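Local atomic coordinates of putative nucleotide sugar epimerase/ dehydratase (Bordetella bronchiseptica, PDB entry 2Q1S), a protein that binds NADH in a Rossmann-type fold and probably acts as a nucleotide-sugar epimerase or dehydratase in lipopolysaccharide O-antigen biosynthesis. Residues 47-52 / 60-65; 232-237 / 291-296; 248-253 / 295-300. All blocks are in the same frame, centred on the assembly; numbering follows the deposited sequence.

Contact 1: 47-52 / 60-65. With NAI (1,4-dihydronicotinamide adenine dinucleotide), chain B.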
loop_
_atom_site.group_PDB
_atom_site.type_symbol
_atom_site.label_atom_id
_atom_site.label_comp_id
_atom_site.label_asym_id
_atom_site.label_seq_id
_atom_site.Cartn_x
_atom_site.Cartn_y
_atom_site.Cartn_z
ATOM N N ASN A 47 12.791 22.693 -8.865
ATOM C CA ASN A 47 12.012 23.921 -9.101
ATOM C C ASN A 47 11.408 24.460 -7.828
ATOM O O ASN A 47 11.358 25.678 -7.609
ATOM C CB ASN A 47 10.930 23.707 -10.182
ATOM C CG ASN A 47 11.506 23.767 -11.587
ATOM O OD1 ASN A 47 11.712 24.871 -12.148
ATOM N ND2 ASN A 47 11.803 22.594 -12.164
ATOM N N LEU A 48 10.918 23.572 -6.964
ATOM C CA LEU A 48 10.424 23.970 -5.662
ATOM C C LEU A 48 11.530 24.607 -4.803
ATOM O O LEU A 48 11.303 25.623 -4.125
ATOM C CB LEU A 48 9.811 22.745 -4.949
ATOM C CG LEU A 48 9.234 23.035 -3.562
ATOM C CD1 LEU A 48 8.122 24.084 -3.535
ATOM C CD2 LEU A 48 8.722 21.771 -2.891
ATOM N N VAL A 49 12.703 23.990 -4.778
ATOM C CA VAL A 49 13.840 24.518 -4.023
ATOM C C VAL A 49 14.169 25.944 -4.483
ATOM O O VAL A 49 14.313 26.834 -3.638
ATOM C CB VAL A 49 15.039 23.559 -4.030
ATOM C CG1 VAL A 49 16.262 24.194 -3.391
ATOM C CG2 VAL A 49 14.669 22.251 -3.278
ATOM N N LYS A 50 14.243 26.145 -5.804
ATOM C CA LYS A 50 14.527 27.475 -6.387
ATOM C C LYS A 50 13.491 28.484 -5.895
ATOM O O LYS A 50 13.839 29.611 -5.510
ATOM C CB LYS A 50 14.502 27.430 -7.923
ATOM C CG LYS A 50 14.797 28.761 -8.627
ATOM N N ARG A 51 12.220 28.088 -5.911
ATOM C CA ARG A 51 11.160 29.008 -5.527
ATOM C C ARG A 51 11.183 29.303 -4.014
ATOM O O ARG A 51 11.008 30.472 -3.583
ATOM C CB ARG A 51 9.821 28.477 -6.025
ATOM C CG ARG A 51 8.621 29.318 -5.675
ATOM C CD ARG A 51 8.688 30.735 -6.284
ATOM N NE ARG A 51 7.435 31.443 -6.049
ATOM C CZ ARG A 51 7.328 32.758 -5.935
ATOM N NH1 ARG A 51 8.410 33.518 -6.065
ATOM N NH2 ARG A 51 6.137 33.310 -5.698
ATOM N N LEU A 52 11.510 28.277 -3.210
ATOM C CA LEU A 52 11.640 28.454 -1.753
ATOM C C LEU A 52 12.765 29.441 -1.405
ATOM O O LEU A 52 12.598 30.310 -0.544
ATOM C CB LEU A 52 11.906 27.122 -1.055
ATOM C CG LEU A 52 10.732 26.118 -0.975
ATOM C CD1 LEU A 52 11.253 24.741 -0.549
ATOM C CD2 LEU A 52 9.658 26.599 -0.063
ATOM N N VAL A 60 17.072 24.992 3.444
ATOM C CA VAL A 60 16.441 23.855 2.734
ATOM C C VAL A 60 17.354 22.619 2.872
ATOM O O VAL A 60 18.536 22.667 2.502
ATOM C CB VAL A 60 16.195 24.114 1.242
ATOM C CG1 VAL A 60 15.402 22.921 0.638
ATOM C CG2 VAL A 60 15.438 25.393 1.002
ATOM N N HIS A 61 16.806 21.535 3.444
ATOM C CA HIS A 61 17.513 20.256 3.545
ATOM C C HIS A 61 16.983 19.360 2.433
ATOM O O HIS A 61 15.821 18.923 2.495
ATOM C CB HIS A 61 17.249 19.620 4.906
ATOM C CG HIS A 61 18.028 18.368 5.160
ATOM N ND1 HIS A 61 17.769 17.560 6.246
ATOM C CD2 HIS A 61 19.017 17.764 4.467
ATOM C CE1 HIS A 61 18.606 16.540 6.239
ATOM N NE2 HIS A 61 19.378 16.639 5.170
ATOM N N VAL A 62 17.779 19.193 1.393
ATOM C CA VAL A 62 17.441 18.298 0.273
ATOM C C VAL A 62 17.946 16.895 0.624
ATOM O O VAL A 62 19.106 16.700 0.959
ATOM C CB VAL A 62 18.069 18.802 -1.062
ATOM C CG1 VAL A 62 17.957 17.725 -2.175
ATOM C CG2 VAL A 62 17.414 20.146 -1.505
ATOM N N VAL A 63 17.009 15.932 0.568
ATOM C CA VAL A 63 17.411 14.536 0.792
ATOM C C VAL A 63 17.100 13.843 -0.522
ATOM O O VAL A 63 15.909 13.825 -0.900
ATOM C CB VAL A 63 16.551 13.889 1.907
ATOM C CG1 VAL A 63 16.975 12.427 2.026
ATOM C CG2 VAL A 63 16.811 14.633 3.261
ATOM N N ASP A 64 18.117 13.366 -1.226
ATOM C CA ASP A 64 17.858 12.780 -2.539
ATOM C C ASP A 64 18.986 11.813 -2.861
ATOM O O ASP A 64 20.165 12.162 -2.742
ATOM C CB ASP A 64 17.740 13.890 -3.596
ATOM C CG ASP A 64 17.018 13.437 -4.827
ATOM O OD1 ASP A 64 17.549 12.447 -5.440
ATOM O OD2 ASP A 64 16.032 14.079 -5.192
ATOM N N ASN A 65 18.623 10.590 -3.263
ATOM C CA ASN A 65 19.656 9.587 -3.586
ATOM C C ASN A 65 20.158 9.662 -5.046
ATOM O O ASN A 65 20.965 8.842 -5.488
ATOM C CB ASN A 65 19.145 8.171 -3.249
ATOM C CG ASN A 65 17.939 7.787 -4.039
ATOM O OD1 ASN A 65 17.347 8.590 -4.773
ATOM N ND2 ASN A 65 17.452 6.564 -3.792
HETATM P PA NAI B . 11.788 12.973 -10.405
HETATM O O1A NAI B . 12.120 11.547 -10.662
HETATM O O2A NAI B . 12.570 14.071 -11.163
HETATM O O5B NAI B . 11.819 13.308 -8.898
HETATM C C5B NAI B . 11.804 12.342 -7.842
HETATM C C4B NAI B . 13.049 12.465 -6.980
HETATM O O4B NAI B . 13.007 11.459 -5.974
HETATM C C3B NAI B . 14.337 12.234 -7.814
HETATM O O3B NAI B . 15.258 13.316 -7.593
HETATM C C2B NAI B . 14.904 10.957 -7.211
HETATM O O2B NAI B . 16.358 10.813 -7.198
HETATM C C1B NAI B . 14.369 11.019 -5.780
HETATM N N9A NAI B . 14.377 9.751 -5.069
HETATM C C8A NAI B . 14.079 8.516 -5.576
HETATM N N7A NAI B . 14.157 7.613 -4.596
HETATM C C5A NAI B . 14.491 8.233 -3.428
HETATM C C6A NAI B . 14.739 7.855 -2.030
HETATM N N6A NAI B . 14.653 6.594 -1.590
HETATM N N1A NAI B . 15.069 8.821 -1.117
HETATM C C2A NAI B . 15.169 10.109 -1.546
HETATM N N3A NAI B . 14.957 10.561 -2.793
HETATM C C4A NAI B . 14.606 9.669 -3.785
HETATM O O3 NAI B . 10.246 13.078 -10.815
HETATM P PN NAI B . 9.215 14.324 -10.647
HETATM O O1N NAI B . 8.388 14.418 -11.829
HETATM O O2N NAI B . 10.029 15.470 -10.101
HETATM O O5D NAI B . 8.313 13.795 -9.386
HETATM C C5D NAI B . 8.219 14.527 -8.152
HETATM C C4D NAI B . 6.972 14.022 -7.422
HETATM O O4D NAI B . 5.833 14.376 -8.170
HETATM C C3D NAI B . 6.906 12.495 -7.347
HETATM O O3D NAI B . 6.419 12.155 -6.043
HETATM C C2D NAI B . 5.944 12.115 -8.431
HETATM O O2D NAI B . 5.295 10.847 -8.145
HETATM C C1D NAI B . 4.959 13.250 -8.393
HETATM N N1N NAI B . 4.233 13.438 -9.622
HETATM C C2N NAI B . 4.813 13.961 -10.752
HETATM C C3N NAI B . 4.073 14.153 -11.915
HETATM C C7N NAI B . 4.703 14.718 -13.185
HETATM O O7N NAI B . 3.989 14.879 -14.160
HETATM N N7N NAI B . 6.021 15.035 -13.133
HETATM C C4N NAI B . 2.681 13.864 -11.930
HETATM C C5N NAI B . 2.105 13.360 -10.728
HETATM C C6N NAI B . 2.897 13.194 -9.593
#
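With its CG1 trans to the backbone N (chi1 173°), Val49 directs its other methyl, CG2, from helix 43-54 onto Val60 and Val62 of strand 59-63. These two valines adopt the same rotamer and meet it with CG1 and CG2 respectively. This is the first beta-alpha-beta unit of the Rossmann fold, in which helix segment 47-52 runs nearly antiparallel to strand segment 60-63, their axes at 172° and 10.4 Å apart at the closest. Val49 CG2 lies 4.0 Å from Val60 CG1 and 3.9 Å from Val62 CG2, so a single methyl bridges alternate residues on one face of the strand. The valine side chains meet at a slant, and one turn further along the helix Leu52 adds a looser touch, its CB lying 4.4 Å from Val60 CG2. Leu52 and Val60 also pack against Val37 of the neighbouring strand 34-38, continuing the apolar layer between helix and sheet.

Beyond its last residue the strand delivers Asp64 to the adenosine end of NADH. The carboxylate grips both ribose hydroxyls: NAI O2B donates to Asp64 OD1 at 2.7 Å and NAI O3B to Asp64 OD2 at 2.6 Å. An acidic residue in this position is the classical ribose-binding feature of NAD-dependent Rossmann enzymes, and its charge would probably disfavour a phosphate on the 2'-hydroxyl. The carboxylate is itself fixed by backbone amides, with Leu66 N donating to OD1 and Ala41 N, in the glycine-rich turn, donating to OD2. Next along the chain, the side-chain amide of Asn65 lies over the adenine, where Asn65 OD1 approaches NAI C4A to 3.1 Å and Asn65 ND2 comes within 3.4 Å of NAI C5A.

Contact 2: 232-237 / 291-296. With NAI (1,4-dihydronicotinamide adenine dinucleotide), chain B.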
loop_
_atom_site.group_PDB
_atom_site.type_symbol
_atom_site.label_atom_id
_atom_site.label_comp_id
_atom_site.label_asym_id
_atom_site.label_seq_id
_atom_site.Cartn_x
_atom_site.Cartn_y
_atom_site.Cartn_z
ATOM N N ARG A 232 11.649 10.316 -20.802
ATOM C CA ARG A 232 10.896 10.369 -19.543
ATOM C C ARG A 232 9.423 10.669 -19.703
ATOM O O ARG A 232 8.588 10.089 -18.999
ATOM C CB ARG A 232 11.473 11.439 -18.622
ATOM C CG ARG A 232 12.817 11.109 -18.033
ATOM C CD ARG A 232 13.332 12.341 -17.296
ATOM N NE ARG A 232 12.478 12.886 -16.222
ATOM C CZ ARG A 232 12.795 12.848 -14.931
ATOM N NH1 ARG A 232 13.904 12.192 -14.554
ATOM N NH2 ARG A 232 12.059 13.494 -14.026
ATOM N N ASN A 233 9.125 11.624 -20.584
ATOM C CA ASN A 233 7.767 12.131 -20.750
ATOM C C ASN A 233 7.670 12.777 -22.131
ATOM O O ASN A 233 8.693 13.124 -22.729
ATOM C CB ASN A 233 7.492 13.170 -19.661
ATOM C CG ASN A 233 7.043 12.538 -18.355
ATOM O OD1 ASN A 233 6.024 11.837 -18.314
ATOM N ND2 ASN A 233 7.763 12.813 -17.274
ATOM N N VAL A 234 6.442 12.942 -22.613
ATOM C CA VAL A 234 6.199 13.367 -23.986
ATOM C C VAL A 234 6.768 14.763 -24.271
ATOM O O VAL A 234 7.396 14.971 -25.304
ATOM C CB VAL A 234 4.712 13.242 -24.393
ATOM C CG1 VAL A 234 3.800 14.112 -23.498
ATOM C CG2 VAL A 234 4.506 13.501 -25.896
ATOM N N THR A 235 6.551 15.708 -23.352
ATOM C CA THR A 235 7.035 17.077 -23.616
ATOM C C THR A 235 8.559 17.212 -23.818
ATOM O O THR A 235 8.987 17.713 -24.863
ATOM C CB THR A 235 6.484 18.085 -22.584
ATOM O OG1 THR A 235 5.054 17.961 -22.535
ATOM C CG2 THR A 235 6.858 19.527 -22.933
ATOM N N PRO A 236 9.383 16.786 -22.832
ATOM C CA PRO A 236 10.827 16.881 -23.054
ATOM C C PRO A 236 11.342 16.017 -24.225
ATOM O O PRO A 236 12.334 16.381 -24.879
ATOM C CB PRO A 236 11.428 16.470 -21.709
ATOM C CG PRO A 236 10.380 15.596 -21.092
ATOM C CD PRO A 236 9.093 16.274 -21.485
ATOM N N THR A 237 10.642 14.909 -24.490
ATOM C CA THR A 237 10.978 14.083 -25.656
ATOM C C THR A 237 10.757 14.859 -26.939
ATOM O O THR A 237 11.654 14.922 -27.786
ATOM C CB THR A 237 10.170 12.780 -25.669
ATOM O OG1 THR A 237 10.602 11.970 -24.583
ATOM C CG2 THR A 237 10.428 11.994 -26.945
ATOM N N THR A 291 -4.921 19.789 -23.606
ATOM C CA THR A 291 -4.218 19.961 -24.872
ATOM C C THR A 291 -3.986 18.583 -25.452
ATOM O O THR A 291 -3.507 17.685 -24.749
ATOM C CB THR A 291 -2.851 20.669 -24.662
ATOM O OG1 THR A 291 -3.066 21.902 -23.974
ATOM C CG2 THR A 291 -2.140 20.951 -26.000
ATOM N N SER A 292 -4.286 18.405 -26.720
ATOM C CA SER A 292 -4.011 17.158 -27.360
ATOM C C SER A 292 -2.539 17.011 -27.665
ATOM O O SER A 292 -1.844 17.965 -27.789
ATOM C CB SER A 292 -4.842 16.995 -28.613
ATOM O OG SER A 292 -4.424 17.861 -29.626
ATOM N N ILE A 293 -2.087 15.791 -27.801
ATOM C CA ILE A 293 -0.681 15.547 -28.133
ATOM C C ILE A 293 -0.351 16.138 -29.510
ATOM O O ILE A 293 0.756 16.641 -29.719
ATOM C CB ILE A 293 -0.323 14.047 -28.025
ATOM C CG1 ILE A 293 -0.655 13.535 -26.617
ATOM C CG2 ILE A 293 1.147 13.778 -28.375
ATOM C CD1 ILE A 293 0.009 14.331 -25.504
ATOM N N ALA A 294 -1.325 16.123 -30.424
ATOM C CA ALA A 294 -1.123 16.735 -31.750
ATOM C C ALA A 294 -0.842 18.241 -31.650
ATOM O O ALA A 294 0.051 18.732 -32.340
ATOM C CB ALA A 294 -2.295 16.465 -32.682
ATOM N N ASP A 295 -1.584 18.947 -30.783
ATOM C CA ASP A 295 -1.417 20.393 -30.608
ATOM C C ASP A 295 -0.135 20.716 -29.860
ATOM O O ASP A 295 0.563 21.672 -30.199
ATOM C CB ASP A 295 -2.623 21.023 -29.911
ATOM C CG ASP A 295 -3.839 21.101 -30.815
ATOM O OD1 ASP A 295 -3.696 20.878 -32.041
ATOM O OD2 ASP A 295 -4.940 21.390 -30.311
ATOM N N LEU A 296 0.167 19.909 -28.844
ATOM C CA LEU A 296 1.486 19.981 -28.196
ATOM C C LEU A 296 2.619 19.925 -29.236
ATOM O O LEU A 296 3.469 20.832 -29.310
ATOM C CB LEU A 296 1.635 18.872 -27.136
ATOM C CG LEU A 296 2.914 18.894 -26.283
ATOM C CD1 LEU A 296 2.768 19.899 -25.139
ATOM C CD2 LEU A 296 3.234 17.497 -25.712
HETATM P PA NAI B . 11.788 12.973 -10.405
HETATM O O1A NAI B . 12.120 11.547 -10.662
HETATM O O2A NAI B . 12.570 14.071 -11.163
HETATM O O5B NAI B . 11.819 13.308 -8.898
HETATM C C5B NAI B . 11.804 12.342 -7.842
HETATM C C4B NAI B . 13.049 12.465 -6.980
HETATM O O4B NAI B . 13.007 11.459 -5.974
HETATM C C3B NAI B . 14.337 12.234 -7.814
HETATM O O3B NAI B . 15.258 13.316 -7.593
HETATM C C2B NAI B . 14.904 10.957 -7.211
HETATM O O2B NAI B . 16.358 10.813 -7.198
HETATM C C1B NAI B . 14.369 11.019 -5.780
HETATM N N9A NAI B . 14.377 9.751 -5.069
HETATM C C8A NAI B . 14.079 8.516 -5.576
HETATM N N7A NAI B . 14.157 7.613 -4.596
HETATM C C5A NAI B . 14.491 8.233 -3.428
HETATM C C6A NAI B . 14.739 7.855 -2.030
HETATM N N6A NAI B . 14.653 6.594 -1.590
HETATM N N1A NAI B . 15.069 8.821 -1.117
HETATM C C2A NAI B . 15.169 10.109 -1.546
HETATM N N3A NAI B . 14.957 10.561 -2.793
HETATM C C4A NAI B . 14.606 9.669 -3.785
HETATM O O3 NAI B . 10.246 13.078 -10.815
HETATM P PN NAI B . 9.215 14.324 -10.647
HETATM O O1N NAI B . 8.388 14.418 -11.829
HETATM O O2N NAI B . 10.029 15.470 -10.101
HETATM O O5D NAI B . 8.313 13.795 -9.386
HETATM C C5D NAI B . 8.219 14.527 -8.152
HETATM C C4D NAI B . 6.972 14.022 -7.422
HETATM O O4D NAI B . 5.833 14.376 -8.170
HETATM C C3D NAI B . 6.906 12.495 -7.347
HETATM O O3D NAI B . 6.419 12.155 -6.043
HETATM C C2D NAI B . 5.944 12.115 -8.431
HETATM O O2D NAI B . 5.295 10.847 -8.145
HETATM C C1D NAI B . 4.959 13.250 -8.393
HETATM N N1N NAI B . 4.233 13.438 -9.622
HETATM C C2N NAI B . 4.813 13.961 -10.752
HETATM C C3N NAI B . 4.073 14.153 -11.915
HETATM C C7N NAI B . 4.703 14.718 -13.185
HETATM O O7N NAI B . 3.989 14.879 -14.160
HETATM N N7N NAI B . 6.021 15.035 -13.133
HETATM C C4N NAI B . 2.681 13.864 -11.930
HETATM C C5N NAI B . 2.105 13.360 -10.728
HETATM C C6N NAI B . 2.897 13.194 -9.593
#
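The carbonyl oxygen of Asn233 is held by two donors at the start of helix 234-243: Thr237 OG1 at 2.9 Å, from above the carbonyl plane, and Thr237 N at 3.2 Å. The turn secured in this way presents Val234 and Thr235 to the start of helix 293-304. Val234 meets that helix tip to tip with both methyls, CG1 lying 4.1 Å from Leu296 CD2 and CG2 lying 4.2 Å from Ile293 CG2. Leu296, whose CG is trans to its backbone N (chi1 -175°), also sets CD2 3.7 Å from Thr235 OG1, the two side chains crossing at about a right angle. Ser292 N-caps the second helix, its OG accepting from Asp295 N at 3.3 Å. Phe260 of strand 257-262 and Leu347 of helix 343-356 pack on Thr235 and Leu296, continuing the cluster.

Just before the first helix, Arg232 turns to the cofactor. Its NH2 donates to the pyrophosphate oxygen O2A of NAI at 3.0 Å, with the acceptor in the guanidinium plane at its edge. Glu216 forms a salt bridge with Arg232 NE and Ser68 O accepts from NH1, which together fix the rotation of the group. Between the helices the contact is van der Waals packing without a hydrogen bond, mostly methyl against methyl, whereas the residue leading into it makes a charged, directional bond that is expected to offset part of the pyrophosphate's negative charge.

Contact 3: 248-253 / 295-300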
loop_
_atom_site.group_PDB
_atom_site.type_symbol
_atom_site.label_atom_id
_atom_site.label_comp_id
_atom_site.label_asym_id
_atom_site.label_seq_id
_atom_site.Cartn_x
_atom_site.Cartn_y
_atom_site.Cartn_z
ATOM N N LEU A 248 8.481 14.334 -34.998
ATOM C CA LEU A 248 7.910 13.971 -33.698
ATOM C C LEU A 248 6.957 12.799 -33.858
ATOM O O LEU A 248 5.953 12.921 -34.561
ATOM C CB LEU A 248 7.172 15.160 -33.073
ATOM C CG LEU A 248 7.935 16.472 -32.846
ATOM C CD1 LEU A 248 7.113 17.394 -31.982
ATOM C CD2 LEU A 248 9.311 16.244 -32.223
ATOM N N PRO A 249 7.253 11.664 -33.198
ATOM C CA PRO A 249 6.376 10.512 -33.353
ATOM C C PRO A 249 5.068 10.694 -32.579
ATOM O O PRO A 249 5.084 10.882 -31.362
ATOM C CB PRO A 249 7.202 9.354 -32.784
ATOM C CG PRO A 249 8.152 9.985 -31.828
ATOM C CD PRO A 249 8.378 11.398 -32.277
ATOM N N LEU A 250 3.949 10.676 -33.297
ATOM C CA LEU A 250 2.631 10.691 -32.662
ATOM C C LEU A 250 2.064 9.282 -32.663
ATOM O O LEU A 250 2.083 8.599 -33.685
ATOM C CB LEU A 250 1.659 11.636 -33.380
ATOM C CG LEU A 250 1.907 13.147 -33.412
ATOM C CD1 LEU A 250 0.817 13.806 -34.236
ATOM C CD2 LEU A 250 1.931 13.737 -32.012
ATOM N N GLU A 251 1.587 8.840 -31.505
ATOM C CA GLU A 251 0.891 7.566 -31.415
ATOM C C GLU A 251 -0.581 7.838 -31.679
ATOM O O GLU A 251 -1.195 8.678 -31.010
ATOM C CB GLU A 251 1.094 6.919 -30.039
ATOM N N ASN A 252 -1.126 7.152 -32.677
ATOM C CA ASN A 252 -2.545 7.268 -33.034
ATOM C C ASN A 252 -2.969 8.677 -33.467
ATOM O O ASN A 252 -4.093 9.106 -33.196
ATOM C CB ASN A 252 -3.433 6.767 -31.886
ATOM C CG ASN A 252 -3.055 5.376 -31.417
ATOM O OD1 ASN A 252 -3.012 4.429 -32.209
ATOM N ND2 ASN A 252 -2.779 5.244 -30.122
ATOM N N GLY A 253 -2.068 9.392 -34.136
ATOM C CA GLY A 253 -2.372 10.730 -34.640
ATOM C C GLY A 253 -2.434 11.813 -33.570
ATOM O O GLY A 253 -2.845 12.945 -33.859
ATOM N N ASP A 295 -1.584 18.947 -30.783
ATOM C CA ASP A 295 -1.417 20.393 -30.608
ATOM C C ASP A 295 -0.135 20.716 -29.860
ATOM O O ASP A 295 0.563 21.672 -30.199
ATOM C CB ASP A 295 -2.623 21.023 -29.911
ATOM C CG ASP A 295 -3.839 21.101 -30.815
ATOM O OD1 ASP A 295 -3.696 20.878 -32.041
ATOM O OD2 ASP A 295 -4.940 21.390 -30.311
ATOM N N LEU A 296 0.167 19.909 -28.844
ATOM C CA LEU A 296 1.486 19.981 -28.196
ATOM C C LEU A 296 2.619 19.925 -29.236
ATOM O O LEU A 296 3.469 20.832 -29.310
ATOM C CB LEU A 296 1.635 18.872 -27.136
ATOM C CG LEU A 296 2.914 18.894 -26.283
ATOM C CD1 LEU A 296 2.768 19.899 -25.139
ATOM C CD2 LEU A 296 3.234 17.497 -25.712
ATOM N N ALA A 297 2.606 18.884 -30.073
ATOM C CA ALA A 297 3.625 18.719 -31.127
ATOM C C ALA A 297 3.623 19.888 -32.108
ATOM O O ALA A 297 4.689 20.373 -32.493
ATOM C CB ALA A 297 3.429 17.395 -31.856
ATOM N N THR A 298 2.431 20.338 -32.503
ATOM C CA THR A 298 2.298 21.457 -33.429
ATOM C C THR A 298 3.010 22.695 -32.871
ATOM O O THR A 298 3.842 23.294 -33.557
ATOM C CB THR A 298 0.804 21.741 -33.752
ATOM O OG1 THR A 298 0.283 20.656 -34.539
ATOM C CG2 THR A 298 0.672 23.044 -34.510
ATOM N N LYS A 299 2.707 23.017 -31.605
ATOM C CA LYS A 299 3.260 24.182 -30.895
ATOM C C LYS A 299 4.781 24.102 -30.744
ATOM O O LYS A 299 5.489 25.063 -31.013
ATOM C CB LYS A 299 2.622 24.306 -29.509
ATOM C CG LYS A 299 1.193 24.846 -29.519
ATOM C CD LYS A 299 0.433 24.370 -28.286
ATOM C CE LYS A 299 -0.807 25.203 -27.993
ATOM N NZ LYS A 299 -1.801 25.307 -29.078
ATOM N N ILE A 300 5.272 22.950 -30.303
ATOM C CA ILE A 300 6.705 22.727 -30.173
ATOM C C ILE A 300 7.426 22.878 -31.523
ATOM O O ILE A 300 8.482 23.520 -31.613
ATOM C CB ILE A 300 6.992 21.346 -29.529
ATOM C CG1 ILE A 300 6.545 21.341 -28.068
ATOM C CG2 ILE A 300 8.494 21.009 -29.618
ATOM C CD1 ILE A 300 6.528 19.947 -27.436
#
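Leu248 leans from the loop between helix 234-243 and strand 257-262 toward Ala297, on helix 293-304. Its CB and CG remain about 4.5 and 4.7 Å from Ala297 CB, beyond close packing. The chain then extends with CD1 trans to CA (chi2 -169°), and this methyl makes the contact, 3.7 Å from Ala297 CB and 3.8 Å from Ala297 CA. The other branch, CD2, lies 6.0 Å from Ala297 CB and takes no part. Phe238 of helix 234-243 also packs on Leu248.

Two residues on, Leu250 approaches the same alanine with CD2, 4.0 Å from Ala297 CB. The small side chain is therefore met by two leucine methyls, and Leu310 from another loop touches it as well. The extended backbone of 248-251 sets this pattern, with Leu248 and Leu250 facing the helix while the intervening Pro249 is exposed, as is Glu251. In the family's architecture this is the C-terminal, substrate-binding part of the enzyme, and Pro249 and Glu251 contact UDP in a UDP-bound structure of this protein.

With no hydrogen bond between helix and loop, the interface rests on van der Waals packing and the hydrophobic effect: alternate leucines attach the loop to the helix, and Pro249 and Glu251, which do not reach the helix, are thereby left where they can meet UDP.

Contact 1 comes first along the chain and closes before contacts 2 and 3 begin; those two end on the same helix, 293-304, and share Asp295 and Leu296. Their centres are about 6 Å apart, and they touch where Ile293 CG2 lies 3.7 Å from Leu250 CD2. Contact 1 sits across the chain's centre from this pair, its centre about 26 Å from that of contact 2 and about 32 Å from that of contact 3. Contacts 1 and 2 both reach the central sheet and both touch NADH, at its adenosine and pyrophosphate respectively. The cofactor thus spans from the Rossmann unit toward the region that contributes UDP-binding residues.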